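Local coordinates for protein glucuronoarabinoxylan endo-1,4-beta-xylanase (Clostridium papyrosolvens, PDB 4FMV) that hydrolyses internal beta-1,4 linkages of xylan as a glycoside hydrolase family 30 endoxylanase, this piece being its catalytic barrel and attached beta domain, at residues F235-M246 against I280-G288; N328-N339 against G370-S380. One frame throughout, in Å; residues are numbered along the deposited sequence.

Contact 1: residues F235-M246 against I280-G288; sequences FDDDTTGNIMNM and IYKRAYVLG
R283 grips the carboxylate of D238 side-on with two nitrogens. R283 NE donates to D238 OD1 at 2.7 Å in an almost straight bond (174°). R283 NH2 binds D238 OD2 at 3.1 Å. Both bonds leave close to the guanidinium plane but meet the carboxylate from above its own plane. The backbone N of R283 also donates to D238 OD1, at 3.0 Å, from the face opposite to NE, gripping it twice. R283 bends at chi3 (-72°), and D237 CA lies over one face of its guanidinium, 3.6 Å above the centre. R283 NH1 donates to F235 O at 3.0 Å and also to P270 O.

Beside the salt bridge the helices pack apolar side chains. I243 CG2 meets V286 CG2 at 3.7 Å, and I243 CD1 rests on the methylenes of K282, whose NZ turns away to N358. The extended M246 runs past V286 until its CE reaches L287 CB at 3.8 Å.

D237 OD1 accepts from T239 N in an Asx turn, and from T239 OG1 and N242 ND2. This ties the loop to the start of its helix. The two helices run nearly parallel, at 24°, as successive outer helices of a (beta/alpha)8 barrel.

Contact 2: residues N328-N339 against G370-S380; sequences NTGTAAVSQKFN and GSFTAQLPAQS
F338 overlaps the face of F372 with only one side of its ring. F338 CD2 stands over that face, 3.4 Å from F372 CZ. The planes are 21° apart, but the rings are slid so far that they barely overlap. F338 CB adds a CH-pi contact, 4.1 Å from the F372 ring centroid. F372 has its CG between its backbone N and carbonyl carbon (chi1 77°), which lays one face of the ring against F338 CD2 and CB. A374 CB lies at the edge of the F338 ring, and Q336 CG packs on one of its faces. F384 and I324 touch both rings. The pair belongs to the largely apolar face of this strand pair. L376 joins that side, its CD1 3.9 Å from Q336 CB.

On the other side the contacts are polar. The long arm of K337 brings its NZ to S371 OG at 3.0 Å, and N339 OD1 is 2.9 Å from the same hydroxyl. Regular antiparallel backbone bonds join V334, Q336 and F338 to L376, A374 and F372.

N328 spans the loops at the other end. With its CG anti to the backbone N (chi1 172°), ND2 reaches L376 O at 3.1 Å and A332 O at 3.1 Å. V334 N meets L376 O from the opposite face of the carbonyl plane. N328 OD1 accepts from G330 N, forming an Asx turn. Q379 and S380 both face N328 in a G1 beta bulge, with Q379 N bonded to G330 O at 2.8 Å. Between this pairing and the one at V334 the register shifts by two residues.

This is an antiparallel strand pair with one largely apolar and one polar face, built into the beta domain that flanks the barrel in family 30 enzymes.

Contact 1 belongs to the barrel and contact 2 to the beta domain beside it, with their centres 19 Å apart. Contact 2 lies farther from the centre of the chain, at about 27 Å against 15 Å. Both are partly buried. Contact 1 joins a loop and helix to a second helix, mainly through side chains, and depends on a charged pair beside an apolar seam. Contact 2 joins strands mainly through backbone bonds, and its side-chain polar links involve no salt bridge. The two meet where helix 240-255 touches the loops of contact 2. M244 CE lies 3.4 Å from Q379 O. Such packing contributes to the domain junction, as do the bonds of K282 to N358 and D354.

Contact 1: residues F235-M246 against I280-G288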
loop_
_atom_site.group_PDB
_atom_site.type_symbol
_atom_site.label_atom_id
_atom_site.label_comp_id
_atom_site.label_asym_id
_atom_site.label_seq_id
_atom_site.Cartn_x
_atom_site.Cartn_y
_atom_site.Cartn_z
ATOM N N PHE A 235 -2.013 -12.409 1.293
ATOM C CA PHE A 235 -2.213 -13.498 2.233
ATOM C C PHE A 235 -2.955 -14.593 1.485
ATOM O O PHE A 235 -3.778 -14.321 0.595
ATOM C CB PHE A 235 -2.970 -13.025 3.483
ATOM C CG PHE A 235 -2.178 -12.053 4.320
ATOM C CD1 PHE A 235 -2.173 -10.700 4.012
ATOM C CD2 PHE A 235 -1.406 -12.502 5.391
ATOM C CE1 PHE A 235 -1.415 -9.802 4.756
ATOM C CE2 PHE A 235 -0.664 -11.614 6.153
ATOM C CZ PHE A 235 -0.666 -10.251 5.830
ATOM N N ASP A 236 -2.663 -15.833 1.863
ATOM C CA ASP A 236 -3.062 -17.005 1.105
ATOM C C ASP A 236 -4.550 -17.206 0.856
ATOM O O ASP A 236 -4.929 -17.652 -0.217
ATOM C CB ASP A 236 -2.525 -18.268 1.788
ATOM C CG ASP A 236 -1.037 -18.464 1.568
ATOM O OD1 ASP A 236 -0.458 -17.850 0.646
ATOM O OD2 ASP A 236 -0.452 -19.254 2.318
ATOM N N ASP A 237 -5.379 -16.962 1.864
ATOM C CA ASP A 237 -6.779 -17.362 1.787
ATOM C C ASP A 237 -7.605 -16.674 2.863
ATOM O O ASP A 237 -7.092 -15.842 3.620
ATOM C CB ASP A 237 -6.905 -18.877 1.945
ATOM C CG ASP A 237 -6.342 -19.360 3.258
ATOM O OD1 ASP A 237 -6.566 -18.681 4.278
ATOM O OD2 ASP A 237 -5.676 -20.410 3.272
ATOM N N ASP A 238 -8.879 -17.053 2.933
ATOM C CA ASP A 238 -9.837 -16.414 3.821
ATOM C C ASP A 238 -10.054 -17.101 5.175
ATOM O O ASP A 238 -10.985 -16.741 5.908
ATOM C CB ASP A 238 -11.154 -16.130 3.092
ATOM C CG ASP A 238 -10.967 -15.173 1.917
ATOM O OD1 ASP A 238 -10.371 -14.087 2.095
ATOM O OD2 ASP A 238 -11.393 -15.517 0.799
ATOM N N THR A 239 -9.255 -18.120 5.480
ATOM C CA THR A 239 -9.340 -18.757 6.792
ATOM C C THR A 239 -9.114 -17.698 7.877
ATOM O O THR A 239 -8.445 -16.697 7.652
ATOM C CB THR A 239 -8.332 -19.936 6.964
ATOM O OG1 THR A 239 -6.978 -19.449 6.910
ATOM C CG2 THR A 239 -8.540 -20.958 5.865
ATOM N N THR A 240 -9.733 -17.895 9.030
ATOM C CA THR A 240 -9.637 -16.942 10.129
ATOM C C THR A 240 -8.193 -16.570 10.539
ATOM O O THR A 240 -7.914 -15.411 10.846
ATOM C CB THR A 240 -10.417 -17.453 11.330
ATOM O OG1 THR A 240 -11.749 -17.771 10.902
ATOM C CG2 THR A 240 -10.479 -16.378 12.424
ATOM N N GLY A 241 -7.279 -17.534 10.531
ATOM C CA GLY A 241 -5.891 -17.231 10.878
ATOM C C GLY A 241 -5.302 -16.138 9.992
ATOM O O GLY A 241 -4.625 -15.233 10.487
ATOM N N ASN A 242 -5.551 -16.234 8.684
ATOM C CA ASN A 242 -5.077 -15.235 7.719
ATOM C C ASN A 242 -5.844 -13.920 7.735
ATOM O O ASN A 242 -5.269 -12.878 7.479
ATOM C CB ASN A 242 -5.029 -15.804 6.303
ATOM C CG ASN A 242 -3.791 -16.649 6.075
ATOM O OD1 ASN A 242 -2.699 -16.284 6.516
ATOM N ND2 ASN A 242 -3.953 -17.792 5.413
ATOM N N ILE A 243 -7.142 -13.979 8.021
ATOM C CA ILE A 243 -7.916 -12.779 8.281
ATOM C C ILE A 243 -7.262 -11.996 9.435
ATOM O O ILE A 243 -7.086 -10.784 9.348
ATOM C CB ILE A 243 -9.404 -13.121 8.613
ATOM C CG1 ILE A 243 -10.071 -13.813 7.414
ATOM C CG2 ILE A 243 -10.185 -11.869 8.941
ATOM C CD1 ILE A 243 -9.800 -13.128 6.095
ATOM N N MET A 244 -6.910 -12.691 10.519
ATOM C CA MET A 244 -6.253 -12.044 11.664
ATOM C C MET A 244 -4.809 -11.626 11.363
ATOM O O MET A 244 -4.367 -10.546 11.763
ATOM C CB MET A 244 -6.273 -12.964 12.880
ATOM C CG MET A 244 -7.678 -13.238 13.416
ATOM S SD MET A 244 -8.427 -11.710 14.001
ATOM C CE MET A 244 -9.490 -11.243 12.631
ATOM N N ASN A 245 -4.070 -12.485 10.668
ATOM C CA ASN A 245 -2.712 -12.141 10.271
ATOM C C ASN A 245 -2.697 -10.867 9.465
ATOM O O ASN A 245 -1.818 -10.035 9.646
ATOM C CB ASN A 245 -2.088 -13.246 9.431
ATOM C CG ASN A 245 -1.686 -14.433 10.258
ATOM O OD1 ASN A 245 -1.418 -14.307 11.453
ATOM N ND2 ASN A 245 -1.638 -15.602 9.627
ATOM N N MET A 246 -3.664 -10.741 8.557
ATOM C CA MET A 246 -3.734 -9.585 7.653
ATOM C C MET A 246 -4.215 -8.338 8.389
ATOM O O MET A 246 -3.635 -7.276 8.218
ATOM C CB MET A 246 -4.615 -9.871 6.429
ATOM C CG MET A 246 -4.836 -8.674 5.511
ATOM S SD MET A 246 -5.902 -9.065 4.095
ATOM C CE MET A 246 -6.068 -7.433 3.362
ATOM N N ILE A 280 -16.116 -11.226 -4.290
ATOM C CA ILE A 280 -15.194 -10.440 -3.461
ATOM C C ILE A 280 -14.815 -11.221 -2.202
ATOM O O ILE A 280 -15.689 -11.612 -1.437
ATOM C CB ILE A 280 -15.850 -9.100 -3.032
ATOM C CG1 ILE A 280 -16.256 -8.282 -4.265
ATOM C CG2 ILE A 280 -14.893 -8.277 -2.148
ATOM C CD1 ILE A 280 -15.104 -7.862 -5.143
ATOM N N TYR A 281 -13.522 -11.438 -1.986
ATOM C CA TYR A 281 -13.043 -12.258 -0.882
ATOM C C TYR A 281 -13.058 -11.527 0.446
ATOM O O TYR A 281 -13.004 -10.301 0.498
ATOM C CB TYR A 281 -11.620 -12.740 -1.147
ATOM C CG TYR A 281 -11.487 -13.678 -2.322
ATOM C CD1 TYR A 281 -12.503 -14.577 -2.658
ATOM C CD2 TYR A 281 -10.349 -13.663 -3.096
ATOM C CE1 TYR A 281 -12.354 -15.455 -3.739
ATOM C CE2 TYR A 281 -10.196 -14.515 -4.164
ATOM C CZ TYR A 281 -11.191 -15.409 -4.487
ATOM O OH TYR A 281 -10.993 -16.253 -5.567
ATOM N N LYS A 282 -13.129 -12.294 1.523
ATOM C CA LYS A 282 -13.110 -11.704 2.862
ATOM C C LYS A 282 -11.916 -10.774 3.068
ATOM O O LYS A 282 -12.061 -9.710 3.669
ATOM C CB LYS A 282 -13.155 -12.792 3.935
ATOM C CG LYS A 282 -13.281 -12.254 5.365
ATOM C CD LYS A 282 -13.616 -13.411 6.323
ATOM C CE LYS A 282 -14.967 -14.038 5.944
ATOM N NZ LYS A 282 -16.068 -13.092 6.296
ATOM N N ARG A 283 -10.743 -11.170 2.569
ATOM C CA ARG A 283 -9.542 -10.344 2.673
ATOM C C ARG A 283 -9.744 -8.937 2.116
ATOM O O ARG A 283 -9.161 -7.979 2.635
ATOM C CB ARG A 283 -8.341 -11.014 1.985
ATOM C CG ARG A 283 -7.699 -12.161 2.775
ATOM C CD ARG A 283 -6.968 -13.094 1.812
ATOM N NE ARG A 283 -7.948 -13.844 1.035
ATOM C CZ ARG A 283 -7.699 -14.468 -0.107
ATOM N NH1 ARG A 283 -6.494 -14.431 -0.633
ATOM N NH2 ARG A 283 -8.677 -15.118 -0.730
ATOM N N ALA A 284 -10.573 -8.800 1.079
ATOM C CA ALA A 284 -10.861 -7.473 0.518
ATOM C C ALA A 284 -11.545 -6.584 1.549
ATOM O O ALA A 284 -11.266 -5.391 1.632
ATOM C CB ALA A 284 -11.741 -7.591 -0.750
ATOM N N TYR A 285 -12.449 -7.174 2.322
ATOM C CA TYR A 285 -13.177 -6.460 3.369
ATOM C C TYR A 285 -12.267 -6.116 4.560
ATOM O O TYR A 285 -12.400 -5.040 5.151
ATOM C CB TYR A 285 -14.377 -7.271 3.828
ATOM C CG TYR A 285 -15.407 -7.501 2.734
ATOM C CD1 TYR A 285 -16.399 -6.560 2.481
ATOM C CD2 TYR A 285 -15.379 -8.646 1.951
ATOM C CE1 TYR A 285 -17.352 -6.763 1.487
ATOM C CE2 TYR A 285 -16.338 -8.864 0.939
ATOM C CZ TYR A 285 -17.311 -7.912 0.714
ATOM O OH TYR A 285 -18.263 -8.100 -0.262
ATOM N N VAL A 286 -11.331 -7.004 4.894
ATOM C CA VAL A 286 -10.322 -6.667 5.902
ATOM C C VAL A 286 -9.631 -5.351 5.510
ATOM O O VAL A 286 -9.529 -4.428 6.319
ATOM C CB VAL A 286 -9.245 -7.754 6.048
ATOM C CG1 VAL A 286 -8.065 -7.225 6.947
ATOM C CG2 VAL A 286 -9.846 -9.048 6.607
ATOM N N LEU A 287 -9.159 -5.260 4.270
ATOM C CA LEU A 287 -8.508 -4.030 3.823
ATOM C C LEU A 287 -9.494 -2.868 3.799
ATOM O O LEU A 287 -9.128 -1.723 4.103
ATOM C CB LEU A 287 -7.823 -4.216 2.465
ATOM C CG LEU A 287 -7.020 -3.038 1.909
ATOM C CD1 LEU A 287 -5.844 -2.724 2.829
ATOM C CD2 LEU A 287 -6.506 -3.358 0.503
ATOM N N GLY A 288 -10.747 -3.154 3.447
ATOM C CA GLY A 288 -11.785 -2.132 3.427
ATOM C C GLY A 288 -12.110 -1.493 4.776
ATOM O O GLY A 288 -12.566 -0.343 4.829
HETATM O O HOH W 1 -13.849 -15.047 0.971
#

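Contact 2: residues N328-N339 against G370-S380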
loop_
_atom_site.group_PDB
_atom_site.type_symbol
_atom_site.label_atom_id
_atom_site.label_comp_id
_atom_site.label_asym_id
_atom_site.label_seq_id
_atom_site.Cartn_x
_atom_site.Cartn_y
_atom_site.Cartn_z
ATOM N N ASN A 328 -9.570 -7.780 17.476
ATOM C CA ASN A 328 -9.471 -8.752 18.570
ATOM C C ASN A 328 -9.087 -10.122 18.011
ATOM O O ASN A 328 -9.928 -10.800 17.420
ATOM C CB ASN A 328 -10.810 -8.837 19.318
ATOM C CG ASN A 328 -10.849 -9.964 20.339
ATOM O OD1 ASN A 328 -9.807 -10.453 20.788
ATOM N ND2 ASN A 328 -12.064 -10.372 20.727
ATOM N N THR A 329 -7.840 -10.546 18.236
ATOM C CA THR A 329 -7.348 -11.814 17.679
ATOM C C THR A 329 -7.623 -12.962 18.641
ATOM O O THR A 329 -7.304 -14.123 18.348
ATOM C CB THR A 329 -5.823 -11.788 17.372
ATOM O OG1 THR A 329 -5.083 -11.676 18.599
ATOM C CG2 THR A 329 -5.456 -10.617 16.477
ATOM N N GLY A 330 -8.203 -12.635 19.794
ATOM C CA GLY A 330 -8.631 -13.633 20.767
ATOM C C GLY A 330 -9.811 -14.489 20.311
ATOM O O GLY A 330 -10.591 -14.113 19.416
ATOM N N THR A 331 -9.955 -15.651 20.935
ATOM C CA THR A 331 -11.019 -16.576 20.562
ATOM C C THR A 331 -12.300 -16.330 21.346
ATOM O O THR A 331 -13.258 -17.090 21.231
ATOM C CB THR A 331 -10.583 -18.039 20.774
ATOM O OG1 THR A 331 -10.353 -18.256 22.169
ATOM C CG2 THR A 331 -9.309 -18.327 20.003
ATOM N N ALA A 332 -12.301 -15.289 22.174
ATOM C CA ALA A 332 -13.503 -14.892 22.891
ATOM C C ALA A 332 -13.750 -13.398 22.726
ATOM O O ALA A 332 -12.805 -12.600 22.683
ATOM C CB ALA A 332 -13.388 -15.251 24.353
ATOM N N ALA A 333 -15.019 -13.025 22.616
ATOM C CA ALA A 333 -15.396 -11.616 22.590
ATOM C C ALA A 333 -14.949 -10.907 23.871
ATOM O O ALA A 333 -15.003 -11.477 24.968
ATOM C CB ALA A 333 -16.895 -11.456 22.396
ATOM N N VAL A 334 -14.514 -9.659 23.722
ATOM C CA VAL A 334 -14.080 -8.848 24.854
ATOM C C VAL A 334 -14.673 -7.446 24.751
ATOM O O VAL A 334 -14.819 -6.912 23.653
ATOM C CB VAL A 334 -12.542 -8.747 24.911
ATOM C CG1 VAL A 334 -12.110 -7.684 25.912
ATOM C CG2 VAL A 334 -11.933 -10.091 25.267
ATOM N N SER A 335 -15.034 -6.859 25.888
ATOM C CA SER A 335 -15.527 -5.491 25.906
ATOM C C SER A 335 -14.313 -4.562 25.944
ATOM O O SER A 335 -13.328 -4.849 26.640
ATOM C CB SER A 335 -16.408 -5.248 27.124
ATOM O OG SER A 335 -15.610 -5.069 28.279
ATOM N N GLN A 336 -14.371 -3.466 25.186
ATOM C CA GLN A 336 -13.300 -2.469 25.212
ATOM C C GLN A 336 -13.863 -1.058 25.376
ATOM O O GLN A 336 -14.767 -0.640 24.634
ATOM C CB GLN A 336 -12.435 -2.548 23.954
ATOM C CG GLN A 336 -11.299 -1.503 23.912
ATOM C CD GLN A 336 -10.263 -1.710 25.010
ATOM O OE1 GLN A 336 -9.560 -2.725 25.031
ATOM N NE2 GLN A 336 -10.164 -0.753 25.926
ATOM N N LYS A 337 -13.333 -0.329 26.355
ATOM C CA LYS A 337 -13.740 1.055 26.589
ATOM C C LYS A 337 -12.789 1.997 25.867
ATOM O O LYS A 337 -11.558 1.808 25.888
ATOM C CB LYS A 337 -13.737 1.368 28.085
ATOM C CG LYS A 337 -14.104 2.804 28.401
ATOM C CD LYS A 337 -13.971 3.076 29.884
ATOM C CE LYS A 337 -14.497 4.458 30.262
ATOM N NZ LYS A 337 -15.983 4.445 30.289
ATOM N N PHE A 338 -13.365 2.999 25.211
ATOM C CA PHE A 338 -12.586 3.988 24.487
ATOM C C PHE A 338 -12.875 5.385 25.037
ATOM O O PHE A 338 -14.028 5.709 25.310
ATOM C CB PHE A 338 -12.942 3.963 23.004
ATOM C CG PHE A 338 -12.737 2.629 22.337
ATOM C CD1 PHE A 338 -11.533 2.326 21.730
ATOM C CD2 PHE A 338 -13.765 1.701 22.272
ATOM C CE1 PHE A 338 -11.342 1.111 21.080
ATOM C CE2 PHE A 338 -13.584 0.477 21.632
ATOM C CZ PHE A 338 -12.367 0.184 21.040
ATOM N N ASN A 339 -11.831 6.201 25.184
ATOM C CA ASN A 339 -11.961 7.580 25.663
ATOM C C ASN A 339 -11.335 8.578 24.692
ATOM O O ASN A 339 -10.143 8.491 24.393
ATOM C CB ASN A 339 -11.258 7.768 27.010
ATOM C CG ASN A 339 -11.701 6.775 28.051
ATOM O OD1 ASN A 339 -12.859 6.335 28.069
ATOM N ND2 ASN A 339 -10.783 6.426 28.949
ATOM N N GLY A 370 -17.339 11.822 26.308
ATOM C CA GLY A 370 -16.144 11.490 25.553
ATOM C C GLY A 370 -15.799 10.009 25.565
ATOM O O GLY A 370 -14.713 9.632 25.137
ATOM N N SER A 371 -16.721 9.170 26.036
ATOM C CA SER A 371 -16.448 7.741 26.209
ATOM C C SER A 371 -17.509 6.815 25.610
ATOM O O SER A 371 -18.703 7.117 25.655
ATOM C CB SER A 371 -16.298 7.421 27.692
ATOM O OG SER A 371 -15.773 6.117 27.866
ATOM N N PHE A 372 -17.079 5.679 25.059
ATOM C CA PHE A 372 -18.029 4.625 24.687
ATOM C C PHE A 372 -17.405 3.253 24.855
ATOM O O PHE A 372 -16.196 3.095 24.694
ATOM C CB PHE A 372 -18.547 4.805 23.253
ATOM C CG PHE A 372 -17.567 4.382 22.191
ATOM C CD1 PHE A 372 -16.631 5.275 21.699
ATOM C CD2 PHE A 372 -17.592 3.089 21.678
ATOM C CE1 PHE A 372 -15.732 4.894 20.728
ATOM C CE2 PHE A 372 -16.686 2.696 20.702
ATOM C CZ PHE A 372 -15.759 3.599 20.222
ATOM N N THR A 373 -18.231 2.261 25.173
ATOM C CA THR A 373 -17.754 0.890 25.308
ATOM C C THR A 373 -18.374 -0.008 24.235
ATOM O O THR A 373 -19.550 0.124 23.888
ATOM C CB THR A 373 -18.033 0.318 26.719
ATOM O OG1 THR A 373 -17.431 1.164 27.707
ATOM C CG2 THR A 373 -17.470 -1.105 26.858
ATOM N N ALA A 374 -17.571 -0.916 23.701
ATOM C CA ALA A 374 -18.033 -1.793 22.640
ATOM C C ALA A 374 -17.618 -3.230 22.913
ATOM O O ALA A 374 -16.629 -3.474 23.597
ATOM C CB ALA A 374 -17.486 -1.314 21.284
ATOM N N GLN A 375 -18.400 -4.171 22.401
ATOM C CA GLN A 375 -18.001 -5.572 22.340
ATOM C C GLN A 375 -17.177 -5.795 21.079
ATOM O O GLN A 375 -17.617 -5.462 19.993
ATOM C CB GLN A 375 -19.237 -6.465 22.262
ATOM C CG GLN A 375 -20.070 -6.462 23.533
ATOM C CD GLN A 375 -19.323 -7.086 24.691
ATOM O OE1 GLN A 375 -18.992 -6.406 25.666
ATOM N NE2 GLN A 375 -19.031 -8.391 24.582
ATOM N N LEU A 376 -15.985 -6.359 21.221
ATOM C CA LEU A 376 -15.199 -6.772 20.057
ATOM C C LEU A 376 -15.311 -8.293 19.914
ATOM O O LEU A 376 -14.822 -9.034 20.775
ATOM C CB LEU A 376 -13.731 -6.378 20.228
ATOM C CG LEU A 376 -13.425 -4.929 20.601
ATOM C CD1 LEU A 376 -11.916 -4.747 20.795
ATOM C CD2 LEU A 376 -13.987 -3.969 19.537
ATOM N N PRO A 377 -15.973 -8.767 18.843
ATOM C CA PRO A 377 -16.140 -10.214 18.678
ATOM C C PRO A 377 -14.798 -10.957 18.602
ATOM O O PRO A 377 -13.769 -10.356 18.253
ATOM C CB PRO A 377 -16.895 -10.324 17.351
ATOM C CG PRO A 377 -17.664 -9.012 17.251
ATOM C CD PRO A 377 -16.691 -8.000 17.804
ATOM N N ALA A 378 -14.813 -12.246 18.940
ATOM C CA ALA A 378 -13.635 -13.097 18.794
ATOM C C ALA A 378 -13.109 -13.001 17.378
ATOM O O ALA A 378 -13.887 -12.964 16.439
ATOM C CB ALA A 378 -13.979 -14.563 19.124
ATOM N N GLN A 379 -11.789 -12.945 17.231
ATOM C CA GLN A 379 -11.146 -12.985 15.924
ATOM C C GLN A 379 -11.849 -12.087 14.880
ATOM O O GLN A 379 -12.333 -12.551 13.850
ATOM C CB GLN A 379 -11.039 -14.446 15.455
ATOM C CG GLN A 379 -10.145 -15.296 16.364
ATOM C CD GLN A 379 -10.165 -16.778 16.002
ATOM O OE1 GLN A 379 -11.215 -17.424 16.020
ATOM N NE2 GLN A 379 -9.003 -17.314 15.645
ATOM N N SER A 380 -11.843 -10.786 15.145
ATOM C CA SER A 380 -12.615 -9.838 14.371
ATOM C C SER A 380 -11.828 -8.551 14.262
ATOM O O SER A 380 -10.963 -8.247 15.108
ATOM C CB SER A 380 -13.925 -9.531 15.100
ATOM O OG SER A 380 -13.675 -8.666 16.201
HETATM O O HOH W 2 -6.496 -15.362 16.002
#